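Local coordinates for SusD family protein (Bacteroides uniformis, PDB 7KV1), which probably binds beta-glucan at the cell surface of a human gut Bacteroides, as a SusD-family glycan-binding protein built on tetratricopeptide-like helices, at residues 103-109 against 510-514; 426-431 against 446-450; 452-456 against 480-485. The contacts are given in a common frame with arbitrary orientation. Numbering follows the deposited sequence.

Interaction 1 of 3, residues 103-109 against 510-514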
loop_
_atom_site.group_PDB
_atom_site.type_symbol
_atom_site.label_atom_id
_atom_site.label_comp_id
_atom_site.label_asym_id
_atom_site.label_seq_id
_atom_site.Cartn_x
_atom_site.Cartn_y
_atom_site.Cartn_z
ATOM N N ALA A 103 -5.912 13.765 14.379
ATOM C CA ALA A 103 -5.314 14.616 13.327
ATOM C C ALA A 103 -6.152 15.886 13.199
ATOM O O ALA A 103 -7.306 15.901 13.599
ATOM C CB ALA A 103 -5.222 13.867 12.017
ATOM N N ASN A 104 -5.603 16.893 12.559
ATOM C CA ASN A 104 -6.321 18.148 12.269
ATOM C C ASN A 104 -5.699 18.744 11.018
ATOM O O ASN A 104 -4.754 18.143 10.451
ATOM C CB ASN A 104 -6.327 19.109 13.470
ATOM C CG ASN A 104 -4.954 19.541 13.941
ATOM O OD1 ASN A 104 -4.080 19.888 13.162
ATOM N ND2 ASN A 104 -4.777 19.562 15.242
ATOM N N GLU A 105 -6.187 19.908 10.626
ATOM C CA GLU A 105 -5.774 20.566 9.360
ATOM C C GLU A 105 -4.303 20.970 9.439
ATOM O O GLU A 105 -3.727 21.211 8.376
ATOM C CB GLU A 105 -6.685 21.757 9.055
ATOM C CG GLU A 105 -6.540 22.923 10.030
ATOM C CD GLU A 105 -7.397 22.878 11.280
ATOM O OE1 GLU A 105 -7.812 21.757 11.693
ATOM O OE2 GLU A 105 -7.668 23.981 11.840
ATOM N N ASN A 106 -3.670 20.993 10.622
ATOM C CA ASN A 106 -2.213 21.309 10.686
ATOM C C ASN A 106 -1.385 20.023 10.884
ATOM O O ASN A 106 -0.138 20.124 10.991
ATOM C CB ASN A 106 -1.913 22.382 11.757
ATOM C CG ASN A 106 -2.709 23.661 11.568
ATOM O OD1 ASN A 106 -3.438 24.086 12.454
ATOM N ND2 ASN A 106 -2.714 24.203 10.377
ATOM N N ASN A 107 -2.022 18.853 11.003
ATOM C CA ASN A 107 -1.350 17.598 11.445
ATOM C C ASN A 107 -2.007 16.424 10.706
ATOM O O ASN A 107 -2.859 15.727 11.295
ATOM C CB ASN A 107 -1.415 17.414 12.963
ATOM C CG ASN A 107 -0.546 18.403 13.707
ATOM O OD1 ASN A 107 0.666 18.234 13.764
ATOM N ND2 ASN A 107 -1.153 19.455 14.228
ATOM N N THR A 108 -1.640 16.251 9.446
ATOM C CA THR A 108 -2.251 15.268 8.521
ATOM C C THR A 108 -1.190 14.844 7.498
ATOM O O THR A 108 0.009 15.102 7.729
ATOM C CB THR A 108 -3.532 15.880 7.955
ATOM O OG1 THR A 108 -4.280 14.831 7.331
ATOM C CG2 THR A 108 -3.229 17.006 6.992
ATOM N N LEU A 109 -1.583 14.175 6.424
ATOM C CA LEU A 109 -0.655 13.716 5.356
ATOM C C LEU A 109 -0.758 14.641 4.128
ATOM O O LEU A 109 -0.973 14.161 3.019
ATOM C CB LEU A 109 -1.003 12.265 5.061
ATOM C CG LEU A 109 -0.718 11.287 6.199
ATOM C CD1 LEU A 109 -1.080 9.883 5.792
ATOM C CD2 LEU A 109 0.744 11.334 6.619
ATOM N N ILE A 510 -9.236 11.407 6.566
ATOM C CA ILE A 510 -8.360 12.258 7.419
ATOM C C ILE A 510 -8.536 13.721 7.004
ATOM O O ILE A 510 -9.000 14.040 5.912
ATOM C CB ILE A 510 -6.901 11.765 7.353
ATOM C CG1 ILE A 510 -6.292 12.040 5.981
ATOM C CG2 ILE A 510 -6.848 10.294 7.737
ATOM C CD1 ILE A 510 -4.850 11.688 5.864
ATOM N N PRO A 511 -8.146 14.672 7.871
ATOM C CA PRO A 511 -8.212 16.097 7.519
ATOM C C PRO A 511 -7.438 16.468 6.237
ATOM O O PRO A 511 -6.336 15.994 6.008
ATOM C CB PRO A 511 -7.590 16.779 8.754
ATOM C CG PRO A 511 -7.831 15.786 9.868
ATOM C CD PRO A 511 -7.611 14.437 9.210
ATOM N N ILE A 512 -8.017 17.376 5.456
ATOM C CA ILE A 512 -7.328 18.096 4.351
ATOM C C ILE A 512 -6.439 19.163 5.010
ATOM O O ILE A 512 -6.888 19.782 6.020
ATOM C CB ILE A 512 -8.370 18.670 3.386
ATOM C CG1 ILE A 512 -9.239 17.549 2.782
ATOM C CG2 ILE A 512 -7.723 19.499 2.305
ATOM C CD1 ILE A 512 -10.453 18.065 2.021
ATOM N N ALA A 513 -5.233 19.365 4.481
ATOM C CA ALA A 513 -4.236 20.300 5.045
ATOM C C ALA A 513 -4.747 21.738 4.901
ATOM O O ALA A 513 -5.328 22.089 3.862
ATOM C CB ALA A 513 -2.888 20.109 4.412
ATOM N N GLN A 514 -4.541 22.551 5.933
ATOM C CA GLN A 514 -5.066 23.942 5.984
ATOM C C GLN A 514 -4.623 24.710 4.727
ATOM O O GLN A 514 -5.436 25.462 4.197
ATOM C CB GLN A 514 -4.619 24.635 7.270
ATOM C CG GLN A 514 -5.415 25.905 7.548
ATOM C CD GLN A 514 -4.772 26.741 8.625
ATOM O OE1 GLN A 514 -3.961 27.621 8.339
ATOM N NE2 GLN A 514 -5.097 26.444 9.871
#
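Pro511 lays its ring against the start of the 103-109 loop: its CD is 3.7 Å from Ala103 CB and its CB 3.5 Å from Asn104 C. Two hydrogen bonds fix the alignment. Thr108 OG1 donates to Pro511 O at 2.7 Å, and Gln514 N, at the start of helix 514-519, donates to Glu105 O at 2.9 Å. Further in, Ile510 CD1 reaches Leu109 CB at 4.0 Å. Thr108 CG2 also lies 4.0 Å from Ala513 CB. Around the contact, Tyr162 of helix 138-162 touches both Leu109 and Ile510, and Tyr528 touches Pro511. A type I turn from Asn104 to Asn107, closed by Asn107 N donating to Asn104 O at 2.9 Å, is reinforced by the Asx turn in which Asn104 OD1 accepts from Asn106 N at 2.8 Å; Asn104 OD1 also accepts from Asn107 ND2 at 3.1 Å. This doubly secured turn packs against the extended lead-in to helix 514-519, a C-terminal helix of the SusD fold.

Interaction 2 of 3, residues 426-431 against 446-450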
loop_
_atom_site.group_PDB
_atom_site.type_symbol
_atom_site.label_atom_id
_atom_site.label_comp_id
_atom_site.label_asym_id
_atom_site.label_seq_id
_atom_site.Cartn_x
_atom_site.Cartn_y
_atom_site.Cartn_z
ATOM N N GLY A 426 -17.127 -22.841 1.234
ATOM C CA GLY A 426 -16.011 -22.852 2.176
ATOM C C GLY A 426 -15.051 -24.012 1.937
ATOM O O GLY A 426 -13.965 -23.968 2.543
ATOM N N THR A 427 -15.423 -25.053 1.176
ATOM C CA THR A 427 -14.507 -26.181 0.894
ATOM C C THR A 427 -14.160 -26.153 -0.589
ATOM O O THR A 427 -13.486 -27.056 -1.017
ATOM C CB THR A 427 -15.094 -27.530 1.329
ATOM O OG1 THR A 427 -16.362 -27.668 0.676
ATOM C CG2 THR A 427 -15.282 -27.592 2.824
ATOM N N GLY A 428 -14.538 -25.110 -1.312
ATOM C CA GLY A 428 -14.273 -25.020 -2.759
ATOM C C GLY A 428 -12.975 -24.287 -3.076
ATOM O O GLY A 428 -11.960 -24.449 -2.342
ATOM N N GLU A 429 -13.001 -23.480 -4.139
ATOM C CA GLU A 429 -11.818 -22.733 -4.615
ATOM C C GLU A 429 -11.277 -21.831 -3.487
ATOM O O GLU A 429 -10.081 -21.742 -3.324
ATOM C CB GLU A 429 -12.228 -21.842 -5.776
ATOM C CG GLU A 429 -12.671 -22.606 -6.985
ATOM C CD GLU A 429 -13.007 -21.628 -8.093
ATOM O OE1 GLU A 429 -13.868 -20.733 -7.865
ATOM O OE2 GLU A 429 -12.320 -21.703 -9.127
ATOM N N ALA A 430 -12.139 -21.255 -2.659
ATOM C CA ALA A 430 -11.674 -20.360 -1.561
ATOM C C ALA A 430 -10.711 -21.108 -0.633
ATOM O O ALA A 430 -9.653 -20.541 -0.266
ATOM C CB ALA A 430 -12.860 -19.834 -0.839
ATOM N N LYS A 431 -11.003 -22.375 -0.325
ATOM C CA LYS A 431 -10.150 -23.208 0.558
ATOM C C LYS A 431 -8.842 -23.537 -0.153
ATOM O O LYS A 431 -7.796 -23.449 0.494
ATOM C CB LYS A 431 -10.898 -24.484 0.965
ATOM C CG LYS A 431 -10.070 -25.554 1.649
ATOM C CD LYS A 431 -10.915 -26.797 1.963
ATOM C CE LYS A 431 -10.098 -28.009 2.344
ATOM N NZ LYS A 431 -11.003 -29.096 2.794
ATOM N N LEU A 446 -6.704 -25.127 6.332
ATOM C CA LEU A 446 -8.022 -25.151 7.009
ATOM C C LEU A 446 -8.923 -26.135 6.244
ATOM O O LEU A 446 -8.860 -26.130 5.028
ATOM C CB LEU A 446 -8.639 -23.752 7.032
ATOM C CG LEU A 446 -7.799 -22.675 7.719
ATOM C CD1 LEU A 446 -8.554 -21.367 7.795
ATOM C CD2 LEU A 446 -7.385 -23.106 9.109
ATOM N N ALA A 447 -9.727 -26.940 6.942
ATOM C CA ALA A 447 -10.669 -27.900 6.299
ATOM C C ALA A 447 -11.894 -27.182 5.728
ATOM O O ALA A 447 -12.575 -27.743 4.859
ATOM C CB ALA A 447 -11.076 -28.974 7.283
ATOM N N ASN A 448 -12.218 -26.017 6.241
ATOM C CA ASN A 448 -13.348 -25.184 5.765
ATOM C C ASN A 448 -12.914 -23.728 5.967
ATOM O O ASN A 448 -12.271 -23.478 6.978
ATOM C CB ASN A 448 -14.661 -25.499 6.487
ATOM C CG ASN A 448 -15.844 -24.710 5.945
ATOM O OD1 ASN A 448 -16.193 -24.809 4.778
ATOM N ND2 ASN A 448 -16.471 -23.899 6.774
ATOM N N VAL A 449 -13.221 -22.833 5.037
ATOM C CA VAL A 449 -12.724 -21.430 5.109
ATOM C C VAL A 449 -13.931 -20.505 5.160
ATOM O O VAL A 449 -14.944 -20.746 4.441
ATOM C CB VAL A 449 -11.728 -21.076 3.986
ATOM C CG1 VAL A 449 -10.492 -21.959 4.019
ATOM C CG2 VAL A 449 -12.341 -21.147 2.598
ATOM N N THR A 450 -13.870 -19.538 6.078
ATOM C CA THR A 450 -14.867 -18.468 6.226
ATOM C C THR A 450 -14.227 -17.119 5.870
ATOM O O THR A 450 -12.987 -17.009 5.803
ATOM C CB THR A 450 -15.394 -18.364 7.664
ATOM O OG1 THR A 450 -14.292 -17.869 8.417
ATOM C CG2 THR A 450 -15.920 -19.676 8.220
#
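Two hydrogen bonds hold these segments together, both ending on backbone carbonyls. Val449 N donates to Gly426 O at 2.8 Å, and Lys431 NZ donates to Ala447 O at 2.9 Å. The lysine side chain is extended throughout, all four chi angles near t, so its ammonium spans the gap from the first turn of helix 429-440 to the loop that follows the helix; on the way Lys431 CE passes 3.5 Å from Leu446 O. Asn448 CA adds a CH-O contact of 3.5 Å to Gly426 O. Gly426 comes so near the other backbone, 4.6 Å from its CA to Val449 CA, that a CB here would clash with Val449 O and with the Asn448 side chain. The arrangement belongs to a helix-loop-helix in the helical SusD framework: the loop after helix 429-440 doubles back beside the turn that leads into helix 429-440, then enters helix 451-461, with Thr450 as N-cap. Apolar contact fills in beneath the polar links. Val449 points its side chain at the helix start, where Val449 CG2 lies 3.7 Å from Ala430 CB and Val449 CG1 is 4.0 Å from Lys431 CB. Deeper in, Ala430 rests on Ala416, Ser419 and Leu420 of helix 408-420, while Val449 and Leu446 both touch Leu434. At the outer edge, Thr427 CG2 sits 3.4 Å from Ala447 O.

Interaction 3 of 3, residues 452-456 against 480-485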
loop_
_atom_site.group_PDB
_atom_site.type_symbol
_atom_site.label_atom_id
_atom_site.label_comp_id
_atom_site.label_asym_id
_atom_site.label_seq_id
_atom_site.Cartn_x
_atom_site.Cartn_y
_atom_site.Cartn_z
ATOM N N ASP A 452 -13.960 -14.537 7.706
ATOM C CA ASP A 452 -13.122 -14.118 8.862
ATOM C C ASP A 452 -11.742 -14.779 8.812
ATOM O O ASP A 452 -10.746 -14.089 9.091
ATOM C CB ASP A 452 -13.758 -14.385 10.219
ATOM C CG ASP A 452 -13.029 -13.554 11.292
ATOM O OD1 ASP A 452 -12.926 -12.300 11.153
ATOM O OD2 ASP A 452 -12.493 -14.164 12.183
ATOM N N ASP A 453 -11.661 -16.052 8.415
ATOM C CA ASP A 453 -10.356 -16.737 8.232
ATOM C C ASP A 453 -9.507 -15.958 7.215
ATOM O O ASP A 453 -8.288 -15.863 7.429
ATOM C CB ASP A 453 -10.523 -18.184 7.747
ATOM C CG ASP A 453 -11.223 -19.110 8.735
ATOM O OD1 ASP A 453 -10.991 -18.925 9.959
ATOM O OD2 ASP A 453 -12.008 -20.028 8.270
ATOM N N VAL A 454 -10.099 -15.527 6.097
ATOM C CA VAL A 454 -9.349 -14.778 5.047
ATOM C C VAL A 454 -8.837 -13.470 5.671
ATOM O O VAL A 454 -7.650 -13.165 5.524
ATOM C CB VAL A 454 -10.178 -14.533 3.786
ATOM C CG1 VAL A 454 -9.355 -13.827 2.712
ATOM C CG2 VAL A 454 -10.779 -15.822 3.263
ATOM N N LEU A 455 -9.678 -12.712 6.375
ATOM C CA LEU A 455 -9.210 -11.448 7.000
ATOM C C LEU A 455 -8.067 -11.744 7.980
ATOM O O LEU A 455 -7.081 -10.941 8.062
ATOM C CB LEU A 455 -10.402 -10.757 7.675
ATOM C CG LEU A 455 -11.559 -10.404 6.752
ATOM C CD1 LEU A 455 -12.641 -9.735 7.553
ATOM C CD2 LEU A 455 -11.103 -9.511 5.586
ATOM N N THR A 456 -8.150 -12.827 8.750
ATOM C CA THR A 456 -7.056 -13.174 9.695
ATOM C C THR A 456 -5.789 -13.475 8.906
ATOM O O THR A 456 -4.715 -12.994 9.307
ATOM C CB THR A 456 -7.453 -14.330 10.622
ATOM O OG1 THR A 456 -8.520 -13.811 11.413
ATOM C CG2 THR A 456 -6.296 -14.834 11.466
ATOM N N GLY A 480 -19.541 -11.349 8.002
ATOM C CA GLY A 480 -18.927 -12.367 8.889
ATOM C C GLY A 480 -17.568 -11.970 9.471
ATOM O O GLY A 480 -16.847 -12.884 9.899
ATOM N N ALA A 481 -17.213 -10.684 9.527
ATOM C CA ALA A 481 -15.939 -10.237 10.141
ATOM C C ALA A 481 -16.062 -10.354 11.665
ATOM O O ALA A 481 -17.024 -9.837 12.195
ATOM C CB ALA A 481 -15.584 -8.823 9.743
ATOM N N SER A 482 -15.073 -10.933 12.344
ATOM C CA SER A 482 -15.020 -10.983 13.830
ATOM C C SER A 482 -14.519 -9.632 14.363
ATOM O O SER A 482 -13.934 -8.811 13.577
ATOM C CB SER A 482 -14.114 -12.060 14.290
ATOM O OG SER A 482 -12.779 -11.679 13.973
ATOM N N ALA A 483 -14.635 -9.454 15.671
ATOM C CA ALA A 483 -14.309 -8.190 16.357
ATOM C C ALA A 483 -12.829 -7.841 16.117
ATOM O O ALA A 483 -12.529 -6.657 15.874
ATOM C CB ALA A 483 -14.685 -8.288 17.815
ATOM N N SER A 484 -11.943 -8.832 16.120
ATOM C CA SER A 484 -10.482 -8.621 15.987
ATOM C C SER A 484 -10.146 -8.149 14.560
ATOM O O SER A 484 -9.040 -7.651 14.365
ATOM C CB SER A 484 -9.735 -9.881 16.384
ATOM O OG SER A 484 -9.923 -10.893 15.407
ATOM N N ASN A 485 -11.090 -8.230 13.610
ATOM C CA ASN A 485 -10.839 -7.944 12.174
ATOM C C ASN A 485 -11.672 -6.741 11.731
ATOM O O ASN A 485 -11.674 -6.455 10.515
ATOM C CB ASN A 485 -11.058 -9.214 11.359
ATOM C CG ASN A 485 -9.878 -10.158 11.472
ATOM O OD1 ASN A 485 -8.726 -9.724 11.591
ATOM N ND2 ASN A 485 -10.143 -11.445 11.440
HETATM O O HOH W 1 -16.721 -15.262 8.855
#
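Residues 452-456 form part of helix 451-461, with Thr456 N hydrogen-bonded to Asp452 O at 2.9 Å, whereas 480-485 runs past as a loop with a short 3-10 turn at 483-484, closed by the hydrogen bond from Asn485 N to Ser482 O at 2.9 Å. The backbones come nearest at Asp452 and Ala481, whose CA atoms are 5.0 Å apart, and a water links them there, accepting from Asp452 N at 3.1 Å and donating to Gly480 O at 2.6 Å. Asp452 OD1 is the hub, accepting from Ser482 N at 2.8 Å, from Ser482 OG at 2.9 Å and from Asn485 ND2 at 2.9 Å. The same Asn485 ND2 also donates to Thr456 OG1 at 2.9 Å, so one amide nitrogen spans a full helical turn. Beside this network, Leu455 CD1 packs on Ala481 CB at 3.8 Å. Arg468 binds Asn485 OD1 and Ser484 O, tying the loop to helix 468-474. Three donors converging on one carboxylate oxygen, two of them from Ser482, imply a directional polar join in which that oxygen is satisfied by neutral hydrogen-bond donors of the loop, with no positively charged group bonding to it across the two segments.

Along the chain, interaction 1 spans the other two: its segments are 401 residues apart at their closest ends and bring the N-terminal part of this SusD-family protein against the C-terminal part. Interactions 2 and 3 are local, follow one another in sequence and lie wholly in the C-terminal part. Their centres are about 14 Å apart, and they touch where Leu446 CD1 meets Asp453 CG at 3.6 Å, since the loop of interaction 2 leads into the helix used by interaction 3. Interaction 1 lies across the centre of the chain from interaction 2, about 42 Å away, and about 30 Å from interaction 3 (centre to centre). One contact thus joins distant sequence, while two successive ones fasten helices 429-440 and 451-461 to neighbouring loops.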